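Local coordinates for protein putative N-acetylmuramoyl-L-alanine amidase,autolysin cwp6 (Peptoclostridium difficile, PDB 5J72) that probably hydrolyses the bond between N-acetylmuramoyl and L-alanine in peptidoglycan as a zinc-dependent amidase, and carries CWB2 modules that fix it to the clostridial cell wall, at residues Thr143-Ser148 with Pro183-Asn188; Pro395-Ser400 with Gly421-Val426. All blocks are in the same frame, centred on the assembly; numbering follows the deposited sequence.

Interaction 1 (Thr143-Ser148 with Pro183-Asn188); sequences TAVEIS and PILLAN
Helix 140-151 lies almost antiparallel along strand 184-187, their local axes 7.8 Å apart at an angle of 157°, so A144 to S148 run back past L185 to P183. The tight part centres on L185. Its CG stands beside the backbone N (chi1 -66°), and chi2 extends the CD1 branch and turns CD2 to the helix although the CB bond does not aim at it. There CD2 lies 3.7 Å from the carbonyl O of A144, and S148 CB approaches the same L185 CD2 to 3.9 Å. V145 CG2 completes the grip at 4.3 Å from L185 CD2, so a single methyl meets A144 and V145 on one turn and S148 on the next. A144, whose CB points at the strand, sets its methyl 4.2 Å from L186 CG. At the other end, the S148 hydroxyl oxygen lies 3.8 Å from P183 CG, resting against the proline ring as a van der Waals neighbour; its hydrogen bond goes instead to E199.

The looser part lies where the two backbones do not pair directly. No direct hydrogen bond joins the segments; a water bridges the two backbones, donating to A144 O at 2.8 Å and to I184 O at 2.7 Å. With both its protons so used, it serves one helix carbonyl that also accepts from S148 N and one carbonyl of an edge strand. This polar joint is a bridge within a buried contact, not an opening to bulk solvent.

Within this CWB2 module, strand 184-187 is an edge strand of a four-stranded parallel sheet and pairs with strand 158-163. Helix 194-203 packs beside L185 through E199 and meets P183 through L203, while helix 375-387 brings T379 against A144 and V375 against L186.

Interaction 2 (Pro395-Ser400 with Gly421-Val426); sequences PKTYVS and GMKDSV
The loop after strand 391-394 meets the N-terminal end of helix 424-433 within a CWB2 module, with K423 at the N-cap position. One backbone hydrogen bond joins them: K423 N donates to K396 O over 2.9 Å, with an N-H...O angle of 179° and the donor in the carbonyl plane. The same oxygen is wrapped by carbon. K423 CG, anti to its own carbonyl carbon, comes to 3.3 Å of K396 O, and V426 CG2 closes on K396 O at 3.4 Å.

V426 faces the loop squarely. With CG1 anti to the backbone N (chi1 178°), its CG2 presses on the T397-Y398 peptide, 3.4 Å from T397 C, while CG1 lies 4.0 Å from V399 CG2 as the two valines pass alongside in opposite directions. On the outer side, K396 runs its aliphatic chain over the G421 carbonyl, CB being 3.6 Å from G421 O, before bending away to a salt bridge between NZ and D372. G421 has a positive phi of 129°, and a CB there would crowd both the preceding carbonyl and K396 CD. M422 turns inward to V368 and T394.

Strands 391-394 and 411-418 both run parallel to 362-370, and the chain leaving them meets beyond it, as loops do at the C-terminal ends of strands in a parallel alpha/beta fold.

Overall arrangement
Interaction 1 is wholly buried, whereas interaction 2 is only partly so, with T397 and K423 exposed. They share no secondary-structure element and lie in different CWB2 modules, the first and the third along the chain; their centres are 23 Å apart and their nearest atoms about 8 Å, without touching. Chemistry follows place: 143-148 with 183-188 joins a helix to an edge strand through methyl contacts and one bridging water, burying 235 Å², while 395-400 with 421-426 joins a loop to the start of a helix through one direct backbone hydrogen bond and buries 343 Å². Helix 375-387 of the third module touches interaction 1, so the two modules do meet there.

Interaction 1 (Thr143-Ser148 with Pro183-Asn188)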
loop_
_atom_site.group_PDB
_atom_site.type_symbol
_atom_site.label_atom_id
_atom_site.label_comp_id
_atom_site.label_asym_id
_atom_site.label_seq_id
_atom_site.Cartn_x
_atom_site.Cartn_y
_atom_site.Cartn_z
ATOM N N THR A 143 3.561 -16.463 9.542
ATOM C CA THR A 143 2.704 -15.624 8.713
ATOM C C THR A 143 2.923 -16.008 7.212
ATOM O O THR A 143 1.925 -16.081 6.485
ATOM C CB THR A 143 3.008 -14.128 8.953
ATOM O OG1 THR A 143 2.412 -13.806 10.186
ATOM C CG2 THR A 143 2.376 -13.191 7.879
ATOM N N ALA A 144 4.182 -16.249 6.787
ATOM C CA ALA A 144 4.423 -16.632 5.386
ATOM C C ALA A 144 3.666 -17.974 5.085
ATOM O O ALA A 144 3.122 -18.161 3.992
ATOM C CB ALA A 144 5.904 -16.798 5.124
ATOM N N VAL A 145 3.598 -18.858 6.059
ATOM C CA VAL A 145 2.868 -20.123 5.842
ATOM C C VAL A 145 1.385 -19.860 5.672
ATOM O O VAL A 145 0.733 -20.500 4.825
ATOM C CB VAL A 145 3.150 -21.086 7.033
ATOM C CG1 VAL A 145 2.202 -22.329 6.973
ATOM C CG2 VAL A 145 4.628 -21.568 6.959
ATOM N N GLU A 146 0.783 -18.918 6.459
ATOM C CA GLU A 146 -0.647 -18.717 6.271
ATOM C C GLU A 146 -0.937 -18.117 4.908
ATOM O O GLU A 146 -1.998 -18.360 4.352
ATOM C CB GLU A 146 -1.234 -17.818 7.362
ATOM C CG GLU A 146 -1.135 -18.486 8.744
ATOM C CD GLU A 146 -1.895 -19.850 8.754
ATOM O OE1 GLU A 146 -1.282 -20.888 9.088
ATOM O OE2 GLU A 146 -3.073 -19.867 8.390
ATOM N N ILE A 147 0.005 -17.319 4.374
ATOM C CA ILE A 147 -0.181 -16.709 3.052
ATOM C C ILE A 147 -0.130 -17.823 1.971
ATOM O O ILE A 147 -0.913 -17.837 1.022
ATOM C CB ILE A 147 0.925 -15.652 2.856
ATOM C CG1 ILE A 147 0.626 -14.382 3.739
ATOM C CG2 ILE A 147 0.940 -15.196 1.361
ATOM C CD1 ILE A 147 1.886 -13.443 3.828
ATOM N N SER A 148 0.824 -18.694 2.122
ATOM C CA SER A 148 1.042 -19.843 1.236
ATOM C C SER A 148 -0.249 -20.729 1.186
ATOM O O SER A 148 -0.743 -21.090 0.114
ATOM C CB SER A 148 2.258 -20.640 1.794
ATOM O OG SER A 148 2.410 -21.785 0.959
ATOM N N PRO A 183 4.647 -19.197 -3.858
ATOM C CA PRO A 183 4.709 -18.413 -2.649
ATOM C C PRO A 183 6.205 -18.218 -2.231
ATOM O O PRO A 183 7.103 -18.960 -2.705
ATOM C CB PRO A 183 4.023 -19.302 -1.605
ATOM C CG PRO A 183 4.399 -20.722 -2.055
ATOM C CD PRO A 183 4.333 -20.630 -3.610
ATOM N N ILE A 184 6.437 -17.267 -1.348
ATOM C CA ILE A 184 7.757 -17.064 -0.805
ATOM C C ILE A 184 7.665 -17.571 0.657
ATOM O O ILE A 184 6.789 -17.140 1.429
ATOM C CB ILE A 184 8.120 -15.577 -0.806
ATOM C CG1 ILE A 184 8.395 -15.121 -2.254
ATOM C CG2 ILE A 184 9.301 -15.357 0.208
ATOM C CD1 ILE A 184 8.527 -13.563 -2.469
ATOM N N LEU A 185 8.532 -18.508 1.026
ATOM C CA LEU A 185 8.580 -18.938 2.427
ATOM C C LEU A 185 9.968 -18.467 2.978
ATOM O O LEU A 185 10.848 -18.118 2.202
ATOM C CB LEU A 185 8.498 -20.493 2.622
ATOM C CG LEU A 185 7.134 -21.059 2.194
ATOM C CD1 LEU A 185 7.151 -22.610 2.339
ATOM C CD2 LEU A 185 5.948 -20.411 2.987
ATOM N N LEU A 186 10.141 -18.539 4.277
ATOM C CA LEU A 186 11.359 -17.983 4.858
ATOM C C LEU A 186 12.288 -18.979 5.539
ATOM O O LEU A 186 11.835 -19.919 6.198
ATOM C CB LEU A 186 10.908 -16.946 5.933
ATOM C CG LEU A 186 9.969 -15.861 5.387
ATOM C CD1 LEU A 186 9.502 -14.970 6.511
ATOM C CD2 LEU A 186 10.650 -15.076 4.281
ATOM N N ALA A 187 13.595 -18.713 5.396
ATOM C CA ALA A 187 14.653 -19.530 5.981
ATOM C C ALA A 187 15.555 -18.650 6.894
ATOM O O ALA A 187 15.443 -17.419 6.885
ATOM C CB ALA A 187 15.533 -20.047 4.873
ATOM N N ASN A 188 16.413 -19.327 7.675
ATOM C CA ASN A 188 17.458 -18.689 8.454
ATOM C C ASN A 188 18.693 -18.964 7.625
ATOM O O ASN A 188 18.628 -19.729 6.649
ATOM C CB ASN A 188 17.554 -19.291 9.832
ATOM C CG ASN A 188 16.412 -18.805 10.677
ATOM O OD1 ASN A 188 16.158 -17.593 10.714
ATOM N ND2 ASN A 188 15.682 -19.632 11.387
HETATM O O HOH W 1 4.061 -17.318 1.492
#

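Interaction 2 (Pro395-Ser400 with Gly421-Val426)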
loop_
_atom_site.group_PDB
_atom_site.type_symbol
_atom_site.label_atom_id
_atom_site.label_comp_id
_atom_site.label_asym_id
_atom_site.label_seq_id
_atom_site.Cartn_x
_atom_site.Cartn_y
_atom_site.Cartn_z
ATOM N N PRO A 395 1.369 2.062 10.066
ATOM C CA PRO A 395 1.870 1.564 11.348
ATOM C C PRO A 395 0.825 0.739 12.109
ATOM O O PRO A 395 -0.359 0.822 11.838
ATOM C CB PRO A 395 2.253 2.885 12.107
ATOM C CG PRO A 395 2.532 3.857 11.008
ATOM C CD PRO A 395 1.430 3.535 9.995
ATOM N N LYS A 396 1.277 0.013 13.115
ATOM C CA LYS A 396 0.367 -0.855 13.885
ATOM C C LYS A 396 -0.721 -0.087 14.621
ATOM O O LYS A 396 -1.813 -0.601 14.780
ATOM C CB LYS A 396 1.163 -1.620 14.957
ATOM C CG LYS A 396 2.247 -2.505 14.437
ATOM C CD LYS A 396 2.830 -3.252 15.630
ATOM C CE LYS A 396 4.157 -2.687 16.014
ATOM N NZ LYS A 396 5.206 -3.732 15.946
ATOM N N THR A 397 -0.430 1.166 15.060
ATOM C CA THR A 397 -1.411 1.876 15.887
ATOM C C THR A 397 -2.197 2.971 15.216
ATOM O O THR A 397 -3.052 3.536 15.880
ATOM C CB THR A 397 -0.690 2.436 17.151
ATOM O OG1 THR A 397 0.207 3.457 16.695
ATOM C CG2 THR A 397 0.133 1.361 17.911
ATOM N N TYR A 398 -1.975 3.317 13.935
ATOM C CA TYR A 398 -2.848 4.305 13.320
ATOM C C TYR A 398 -2.887 4.201 11.815
ATOM O O TYR A 398 -1.962 3.639 11.220
ATOM C CB TYR A 398 -2.409 5.777 13.692
ATOM C CG TYR A 398 -1.022 6.165 13.204
ATOM C CD1 TYR A 398 0.114 5.799 13.915
ATOM C CD2 TYR A 398 -0.854 6.936 12.055
ATOM C CE1 TYR A 398 1.387 6.185 13.502
ATOM C CE2 TYR A 398 0.418 7.333 11.635
ATOM C CZ TYR A 398 1.530 6.950 12.365
ATOM O OH TYR A 398 2.788 7.301 11.965
ATOM N N VAL A 399 -3.924 4.695 11.205
ATOM C CA VAL A 399 -3.996 4.725 9.766
ATOM C C VAL A 399 -3.231 5.977 9.347
ATOM O O VAL A 399 -3.581 7.092 9.772
ATOM C CB VAL A 399 -5.434 4.799 9.259
ATOM C CG1 VAL A 399 -5.458 4.936 7.710
ATOM C CG2 VAL A 399 -6.211 3.559 9.709
ATOM N N SER A 400 -2.197 5.833 8.558
ATOM C CA SER A 400 -1.513 7.014 8.089
ATOM C C SER A 400 -2.434 8.014 7.369
ATOM O O SER A 400 -3.316 7.690 6.566
ATOM C CB SER A 400 -0.368 6.612 7.144
ATOM O OG SER A 400 0.143 7.761 6.486
ATOM N N GLY A 421 -0.380 -7.942 15.069
ATOM C CA GLY A 421 0.195 -6.769 15.724
ATOM C C GLY A 421 -0.514 -5.479 15.395
ATOM O O GLY A 421 -0.436 -4.543 16.183
ATOM N N MET A 422 -1.175 -5.401 14.232
ATOM C CA MET A 422 -1.891 -4.204 13.889
ATOM C C MET A 422 -3.138 -4.117 14.788
ATOM O O MET A 422 -3.812 -5.129 14.980
ATOM C CB MET A 422 -2.307 -4.214 12.404
ATOM C CG MET A 422 -2.987 -2.898 11.990
ATOM S SD MET A 422 -3.012 -2.695 10.194
ATOM C CE MET A 422 -1.313 -2.602 9.872
ATOM N N LYS A 423 -3.454 -2.933 15.338
ATOM C CA LYS A 423 -4.618 -2.822 16.231
ATOM C C LYS A 423 -5.914 -3.058 15.519
ATOM O O LYS A 423 -6.051 -2.700 14.357
ATOM C CB LYS A 423 -4.699 -1.408 16.858
ATOM C CG LYS A 423 -3.437 -1.004 17.590
ATOM C CD LYS A 423 -2.955 -2.081 18.513
ATOM C CE LYS A 423 -3.136 -1.669 19.945
ATOM N NZ LYS A 423 -1.824 -1.624 20.637
ATOM N N ASP A 424 -6.906 -3.636 16.227
ATOM C CA ASP A 424 -8.214 -3.905 15.633
ATOM C C ASP A 424 -8.783 -2.678 15.110
ATOM O O ASP A 424 -9.456 -2.619 14.090
ATOM C CB ASP A 424 -9.195 -4.459 16.715
ATOM C CG ASP A 424 -8.901 -5.882 17.170
ATOM O OD1 ASP A 424 -8.089 -6.561 16.513
ATOM O OD2 ASP A 424 -9.479 -6.311 18.186
ATOM N N SER A 425 -8.538 -1.632 15.878
ATOM C CA SER A 425 -8.983 -0.283 15.610
ATOM C C SER A 425 -8.552 0.192 14.176
ATOM O O SER A 425 -9.332 0.749 13.406
ATOM C CB SER A 425 -8.329 0.608 16.676
ATOM O OG SER A 425 -8.555 1.966 16.407
ATOM N N VAL A 426 -7.295 -0.030 13.863
ATOM C CA VAL A 426 -6.699 0.372 12.579
ATOM C C VAL A 426 -7.218 -0.446 11.384
ATOM O O VAL A 426 -7.662 0.139 10.396
ATOM C CB VAL A 426 -5.176 0.183 12.792
ATOM C CG1 VAL A 426 -4.407 0.512 11.501
ATOM C CG2 VAL A 426 -4.716 1.076 13.970
#